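Local coordinates for endo-1,4-beta-xylanase (PDB 7AX7), which uses cobalt to remove acetyl groups from acetylated xylan through its CE4 domain, part of a multidomain xylanase, at residues A[10-15]-A[64-69]; A[83-88]-A[114-119]; A[50-53]-A[58-61]. All coordinates share one frame; numbering follows the deposited sequence.

Contact 1: residues A[10-15]-A[64-69]; sequences FDDGPS and YTHQDM. With CO (cobalt (II) ion), chain B.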
# COMPACT_ATOMS: atom_id res chain seq x y z
N PHE A 10 -1.03 2.41 1.47
CA PHE A 10 -1.87 3.36 0.76
C PHE A 10 -1.97 2.97 -0.71
O PHE A 10 -0.95 2.77 -1.37
CB PHE A 10 -1.30 4.78 0.90
CG PHE A 10 -1.33 5.32 2.30
CD1 PHE A 10 -2.44 6.02 2.77
CD2 PHE A 10 -0.25 5.14 3.15
CE1 PHE A 10 -2.48 6.53 4.05
CE2 PHE A 10 -0.27 5.65 4.45
CZ PHE A 10 -1.39 6.34 4.90
N ASP A 11 -3.21 2.89 -1.21
CA ASP A 11 -3.52 2.56 -2.59
C ASP A 11 -3.92 3.79 -3.40
O ASP A 11 -4.58 4.70 -2.88
CB ASP A 11 -4.69 1.57 -2.67
CG ASP A 11 -4.28 0.13 -2.45
OD1 ASP A 11 -3.07 -0.13 -2.25
OD2 ASP A 11 -5.19 -0.73 -2.49
N ASP A 12 -3.54 3.79 -4.69
CA ASP A 12 -4.15 4.58 -5.76
C ASP A 12 -3.38 5.87 -6.10
O ASP A 12 -3.79 6.60 -7.01
CB ASP A 12 -5.60 4.93 -5.42
CG ASP A 12 -6.52 3.71 -5.41
OD1 ASP A 12 -6.06 2.57 -5.66
OD2 ASP A 12 -7.73 3.89 -5.15
N GLY A 13 -2.28 6.16 -5.42
CA GLY A 13 -1.48 7.31 -5.76
C GLY A 13 -0.45 7.03 -6.84
O GLY A 13 -0.51 6.02 -7.55
N PRO A 14 0.53 7.95 -7.01
CA PRO A 14 0.60 9.19 -6.24
C PRO A 14 -0.45 10.20 -6.69
O PRO A 14 -0.86 10.18 -7.85
CB PRO A 14 2.02 9.72 -6.53
CG PRO A 14 2.70 8.66 -7.40
CD PRO A 14 1.58 7.88 -8.04
N SER A 15 -0.87 11.05 -5.77
CA SER A 15 -1.73 12.18 -6.05
C SER A 15 -1.26 13.35 -5.18
O SER A 15 -0.38 13.20 -4.33
CB SER A 15 -3.20 11.87 -5.76
OG SER A 15 -3.43 11.76 -4.37
N TYR A 64 -1.10 -1.00 -13.79
CA TYR A 64 -0.85 0.20 -14.59
C TYR A 64 -2.11 1.05 -14.81
O TYR A 64 -2.05 2.27 -14.67
CB TYR A 64 -0.22 -0.16 -15.94
CG TYR A 64 0.42 1.06 -16.58
CD1 TYR A 64 1.70 1.46 -16.22
CD2 TYR A 64 -0.27 1.83 -17.50
CE1 TYR A 64 2.28 2.58 -16.76
CE2 TYR A 64 0.30 2.96 -18.06
CZ TYR A 64 1.58 3.33 -17.68
OH TYR A 64 2.18 4.45 -18.22
N THR A 65 -3.25 0.43 -15.15
CA THR A 65 -4.48 1.16 -15.46
C THR A 65 -5.54 1.03 -14.37
O THR A 65 -6.61 1.64 -14.50
CB THR A 65 -5.08 0.69 -16.80
OG1 THR A 65 -5.42 -0.69 -16.71
CG2 THR A 65 -4.11 0.91 -17.94
N HIS A 66 -5.30 0.24 -13.33
CA HIS A 66 -6.24 0.08 -12.23
C HIS A 66 -7.62 -0.37 -12.73
O HIS A 66 -8.65 0.20 -12.38
CB HIS A 66 -6.36 1.38 -11.41
CG HIS A 66 -6.94 1.17 -10.05
ND1 HIS A 66 -8.29 1.29 -9.80
CD2 HIS A 66 -6.37 0.82 -8.88
CE1 HIS A 66 -8.52 1.04 -8.52
NE2 HIS A 66 -7.37 0.75 -7.94
N GLN A 67 -7.63 -1.40 -13.56
CA GLN A 67 -8.88 -2.03 -13.95
C GLN A 67 -9.03 -3.36 -13.21
O GLN A 67 -8.09 -3.85 -12.58
CB GLN A 67 -8.94 -2.25 -15.47
CG GLN A 67 -8.92 -0.94 -16.26
CD GLN A 67 -8.87 -1.18 -17.77
OE1 GLN A 67 -9.87 -1.02 -18.46
NE2 GLN A 67 -7.70 -1.57 -18.27
N ASP A 68 -10.24 -3.92 -13.27
CA ASP A 68 -10.50 -5.24 -12.72
C ASP A 68 -9.75 -6.27 -13.56
O ASP A 68 -10.12 -6.56 -14.70
CB ASP A 68 -12.00 -5.53 -12.72
CG ASP A 68 -12.34 -6.85 -12.05
OD1 ASP A 68 -11.48 -7.74 -11.99
OD2 ASP A 68 -13.48 -7.00 -11.57
N MET A 69 -8.67 -6.81 -13.00
CA MET A 69 -7.79 -7.66 -13.78
C MET A 69 -8.29 -9.10 -13.89
O MET A 69 -7.66 -9.91 -14.58
CB MET A 69 -6.37 -7.61 -13.19
CG MET A 69 -5.81 -6.17 -13.13
SD MET A 69 -4.19 -5.95 -12.35
CE MET A 69 -3.10 -6.82 -13.48
CO CO B . -7.16 0.74 -5.79

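Contact 2: residues A[83-88]-A[114-119]; sequences WTSSAI and IDYPFI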
# COMPACT_ATOMS: atom_id res chain seq x y z
N TRP A 83 5.09 -2.86 -17.03
CA TRP A 83 5.11 -1.42 -17.23
C TRP A 83 5.07 -0.66 -15.91
O TRP A 83 5.66 0.42 -15.80
CB TRP A 83 3.95 -0.99 -18.11
CG TRP A 83 4.01 -1.58 -19.48
CD1 TRP A 83 5.14 -1.98 -20.15
CD2 TRP A 83 2.91 -1.87 -20.33
NE1 TRP A 83 4.79 -2.49 -21.38
CE2 TRP A 83 3.43 -2.44 -21.52
CE3 TRP A 83 1.52 -1.72 -20.21
CZ2 TRP A 83 2.62 -2.85 -22.58
CZ3 TRP A 83 0.71 -2.13 -21.27
CH2 TRP A 83 1.26 -2.69 -22.44
N THR A 84 4.37 -1.19 -14.90
CA THR A 84 4.32 -0.49 -13.62
C THR A 84 5.66 -0.56 -12.90
O THR A 84 6.16 0.45 -12.39
CB THR A 84 3.21 -1.07 -12.74
OG1 THR A 84 1.95 -0.88 -13.39
CG2 THR A 84 3.18 -0.38 -11.37
N SER A 85 6.26 -1.76 -12.85
CA SER A 85 7.56 -1.91 -12.20
C SER A 85 8.64 -1.10 -12.90
O SER A 85 9.48 -0.46 -12.25
CB SER A 85 7.96 -3.38 -12.16
OG SER A 85 7.14 -4.09 -11.26
N SER A 86 8.66 -1.11 -14.24
CA SER A 86 9.72 -0.38 -14.93
C SER A 86 9.50 1.13 -14.84
O SER A 86 10.47 1.89 -14.79
CB SER A 86 9.84 -0.85 -16.38
OG SER A 86 8.61 -0.75 -17.07
N ALA A 87 8.24 1.59 -14.80
CA ALA A 87 7.99 3.02 -14.57
C ALA A 87 8.54 3.46 -13.21
O ALA A 87 9.13 4.54 -13.09
CB ALA A 87 6.49 3.32 -14.66
N ILE A 88 8.35 2.64 -12.18
CA ILE A 88 8.84 2.99 -10.85
C ILE A 88 10.36 2.89 -10.78
O ILE A 88 11.03 3.75 -10.19
CB ILE A 88 8.16 2.11 -9.79
CG1 ILE A 88 6.67 2.44 -9.72
CG2 ILE A 88 8.84 2.28 -8.45
CD1 ILE A 88 5.85 1.43 -8.93
N ILE A 114 1.41 -13.27 -12.37
CA ILE A 114 1.97 -12.19 -11.56
C ILE A 114 3.02 -12.81 -10.64
O ILE A 114 2.71 -13.73 -9.88
CB ILE A 114 0.89 -11.44 -10.77
CG1 ILE A 114 -0.08 -10.75 -11.75
CG2 ILE A 114 1.51 -10.42 -9.81
CD1 ILE A 114 -1.23 -10.04 -11.09
N ASP A 115 4.25 -12.30 -10.73
CA ASP A 115 5.42 -12.85 -10.08
C ASP A 115 5.75 -12.18 -8.75
O ASP A 115 6.80 -12.48 -8.16
CB ASP A 115 6.63 -12.74 -11.02
CG ASP A 115 6.45 -13.57 -12.28
OD1 ASP A 115 5.95 -14.71 -12.15
OD2 ASP A 115 6.79 -13.09 -13.38
N TYR A 116 4.91 -11.29 -8.27
CA TYR A 116 5.12 -10.68 -6.98
C TYR A 116 4.17 -11.28 -5.95
O TYR A 116 3.08 -11.74 -6.30
CB TYR A 116 4.90 -9.16 -7.04
CG TYR A 116 5.79 -8.44 -8.02
CD1 TYR A 116 7.13 -8.20 -7.73
CD2 TYR A 116 5.28 -7.96 -9.22
CE1 TYR A 116 7.94 -7.52 -8.61
CE2 TYR A 116 6.09 -7.28 -10.11
CZ TYR A 116 7.41 -7.06 -9.80
OH TYR A 116 8.21 -6.39 -10.70
N PRO A 117 4.54 -11.28 -4.67
CA PRO A 117 3.58 -11.64 -3.62
C PRO A 117 2.37 -10.71 -3.66
O PRO A 117 2.49 -9.49 -3.82
CB PRO A 117 4.37 -11.47 -2.32
CG PRO A 117 5.82 -11.53 -2.74
CD PRO A 117 5.87 -10.93 -4.11
N PHE A 118 1.19 -11.31 -3.50
CA PHE A 118 -0.07 -10.58 -3.43
C PHE A 118 -0.32 -10.08 -2.01
O PHE A 118 -0.20 -10.85 -1.05
CB PHE A 118 -1.24 -11.48 -3.86
CG PHE A 118 -1.33 -11.73 -5.35
CD1 PHE A 118 -0.27 -12.28 -6.06
CD2 PHE A 118 -2.50 -11.43 -6.04
CE1 PHE A 118 -0.36 -12.52 -7.42
CE2 PHE A 118 -2.60 -11.66 -7.41
CZ PHE A 118 -1.53 -12.21 -8.10
N ILE A 119 -0.72 -8.82 -1.88
CA ILE A 119 -1.03 -8.22 -0.58
C ILE A 119 -2.49 -7.80 -0.57
O ILE A 119 -2.97 -7.15 -1.50
CB ILE A 119 -0.12 -7.02 -0.28
CG1 ILE A 119 1.35 -7.47 -0.24
CG2 ILE A 119 -0.54 -6.36 1.03
CD1 ILE A 119 1.64 -8.58 0.76

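Contact 3: residues A[50-53]-A[58-61]; sequences QRQV and ELAS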
# COMPACT_ATOMS: atom_id res chain seq x y z
N GLN A 50 9.85 11.02 -5.53
CA GLN A 50 11.19 11.25 -5.01
C GLN A 50 11.17 11.43 -3.50
O GLN A 50 12.02 10.88 -2.79
CB GLN A 50 11.82 12.48 -5.68
CG GLN A 50 12.16 12.31 -7.16
CD GLN A 50 12.71 13.60 -7.75
OE1 GLN A 50 12.10 14.66 -7.64
NE2 GLN A 50 13.88 13.51 -8.38
N ARG A 51 10.20 12.20 -2.99
CA ARG A 51 10.08 12.40 -1.55
C ARG A 51 9.71 11.10 -0.84
O ARG A 51 10.21 10.82 0.26
CB ARG A 51 9.05 13.49 -1.27
CG ARG A 51 8.89 13.84 0.21
CD ARG A 51 7.77 14.86 0.45
NE ARG A 51 7.56 15.09 1.88
CZ ARG A 51 6.49 15.68 2.40
NH1 ARG A 51 5.50 16.10 1.62
NH2 ARG A 51 6.39 15.83 3.72
N GLN A 52 8.84 10.28 -1.44
CA GLN A 52 8.55 8.97 -0.86
C GLN A 52 9.84 8.17 -0.66
O GLN A 52 10.07 7.59 0.41
CB GLN A 52 7.55 8.20 -1.73
CG GLN A 52 6.12 8.74 -1.67
CD GLN A 52 5.21 8.15 -2.76
OE1 GLN A 52 5.60 8.04 -3.92
NE2 GLN A 52 4.00 7.78 -2.37
N VAL A 53 10.70 8.14 -1.68
CA VAL A 53 11.95 7.40 -1.54
C VAL A 53 12.86 8.05 -0.49
O VAL A 53 13.47 7.35 0.33
CB VAL A 53 12.64 7.25 -2.91
CG1 VAL A 53 14.04 6.68 -2.74
CG2 VAL A 53 11.81 6.35 -3.85
N GLU A 58 8.09 2.66 1.15
CA GLU A 58 8.23 1.64 0.12
C GLU A 58 7.24 1.87 -1.01
O GLU A 58 6.07 2.19 -0.77
CB GLU A 58 8.02 0.24 0.70
CG GLU A 58 8.10 -0.86 -0.35
CD GLU A 58 8.22 -2.25 0.26
OE1 GLU A 58 7.86 -2.41 1.44
OE2 GLU A 58 8.68 -3.17 -0.46
N LEU A 59 7.70 1.71 -2.24
CA LEU A 59 6.83 1.80 -3.41
C LEU A 59 6.54 0.40 -3.95
O LEU A 59 7.46 -0.42 -4.13
CB LEU A 59 7.47 2.69 -4.48
CG LEU A 59 7.89 4.11 -4.07
CD1 LEU A 59 8.41 4.90 -5.27
CD2 LEU A 59 6.74 4.86 -3.40
N ALA A 60 5.26 0.12 -4.20
CA ALA A 60 4.78 -1.19 -4.64
C ALA A 60 3.80 -1.00 -5.80
O ALA A 60 3.46 0.12 -6.18
CB ALA A 60 4.12 -1.95 -3.47
N SER A 61 3.34 -2.11 -6.36
CA SER A 61 2.57 -2.10 -7.61
C SER A 61 1.08 -2.23 -7.32
O SER A 61 0.65 -3.10 -6.55
CB SER A 61 3.02 -3.25 -8.51
OG SER A 61 2.22 -3.30 -9.68

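Contact 1: residues A[10-15]-A[64-69]
D12 and H66 meet at the cobalt ion, one in the segment 10-15, which starts on strand 4-11, and the other in the loop after strand 58-61. Together with H62 they form the Asp-His-His metal triad of the NodB homology (polysaccharide deacetylase) domain, D12 lying in its TFDDGP motif and the histidines in HSYTH. The coordination bonds come first: D12 OD1 lies 2.1 Å from the cobalt ion, and H66 NE2 is 2.2 Å from the same ion. OD2 of D12 stays 3.3 Å from the ion, which makes the carboxylate a monodentate ligand. H62 NE2 and two further atoms complete the coordination, and an acetate ion lies next to H66. Contact without the metal is slight. D12 OD1 is 3.2 Å from H66 NE2, a spacing set by their shared ion and not by a hydrogen bond, and the carboxylate and ring planes stand 84° apart. H66 swings CG away from its own backbone N (chi1 -162°), which carries the imidazole toward D12 and the metal. Further contacts surround both ligands. The H66 ring packs edge-to-face with Y103 and against I37, and its ND1 is hydrogen-bonded outside the two segments. The D12 backbone bonds to F35, while neighbouring D11 forms a salt bridge with R100. Within the loop, Q67 NE2 donates to T65 OG1 over 2.9 Å, and that hydroxyl also bonds to E80. At the metal, D12 OD1 and H66 NE2 subtend about 96°, nearly a right angle.

Contact 2: residues A[83-88]-A[114-119]
S85 and Y116 touch through their hydroxyls, S85 OG lying 2.6 Å from Y116 OH in a short hydrogen bond that either could donate. This is the tight part. The angle at Y116 OH, from CZ to S85 OG, is about 109°, so the serine oxygen sits where a phenol hydroxyl makes good bonds; it also lies 3.3 Å from CZ of Y116, oblique to the ring. With CG beside its backbone N (chi1 -58°), the tyrosine spans the gap between backbones whose CA atoms, in S85 and Y116, are 10.5 Å apart. In the NodB homology domain this joins helix 74-92, which packs on strand 58-61, to the loop leading from helix 108-113 into strand 118-123. A phenylalanine at Y116 would probably leave S85 OG without this mate, though with its weak bond to M81 O, and cost the loop its one polar tie to segment 83-88. The Y116 side chain also packs on M81, and S85 touches V96. Around this bond the contact is thin: S85 and Y116 are the sole touching pair of the two segments, and both are partly exposed. Toward solvent, exposed D115 makes a long, weak ion pair with R78.

Contact 3: residues A[50-53]-A[58-61]
L59 buries the most surface here, its two methyl branches meeting different residues of helix 46-54: CD2 goes to Q52 and CD1 to V53. Both partners cross the leucine side chain at about a right angle. CD2 of L59 sits against the glutamine, 3.8 Å from Q52 CB and 3.7 Å from Q52 CD. Its shortest approach, 3.4 Å, is to Q52 OE1, a polar atom pressed on a methyl group. That oxygen is buried by the contact and has no partner anywhere in the model. Q52 reaches the leucine because its chain, with CG beside the backbone N, runs extended past CG (chi2 168°); the side chain also touches F34, T18 and L22. V53 contributes least of the three. Its CG2 lies 4.0 Å from L59 CD1, an apolar contact at the partly exposed margin, and the same side chain touches V92 and V94. L59 sends its side chain toward the helix, whereas the CB of E58 before it points away, as alternation along a strand requires. The whole is a helix-on-strand contact of a beta-alpha-beta crossover: strand 33-36 runs into helix 46-54, which leads back to strand 58-61, parallel to and paired with 33-36. Helix 16-28 flanks the glutamine side through T18 and L22, with R51 bridging to D23 and E26, while helix 74-92 also packs on L59, through V92 and I88.

In the fold
From the N terminus, strand 4-11 opens contact 1, whose loop runs through helix 16-28, strand 33-36, helix 46-54 and strand 58-61 before 64-69 closes it at the metal. Contact 3 is nested inside that loop and closes the short connection from helix 46-54 to strand 58-61; its second segment nearly adjoins that of contact 1. Contact 2 follows in series, closing the span from helix 74-92 to the start of strand 118-123. Helix 74-92 links them: T84 and I88 of contact 2 pack on S61, A60 and L59 of contact 3, and W83 and T84 lie against Y64 of contact 1. All three reach the same parallel sheet.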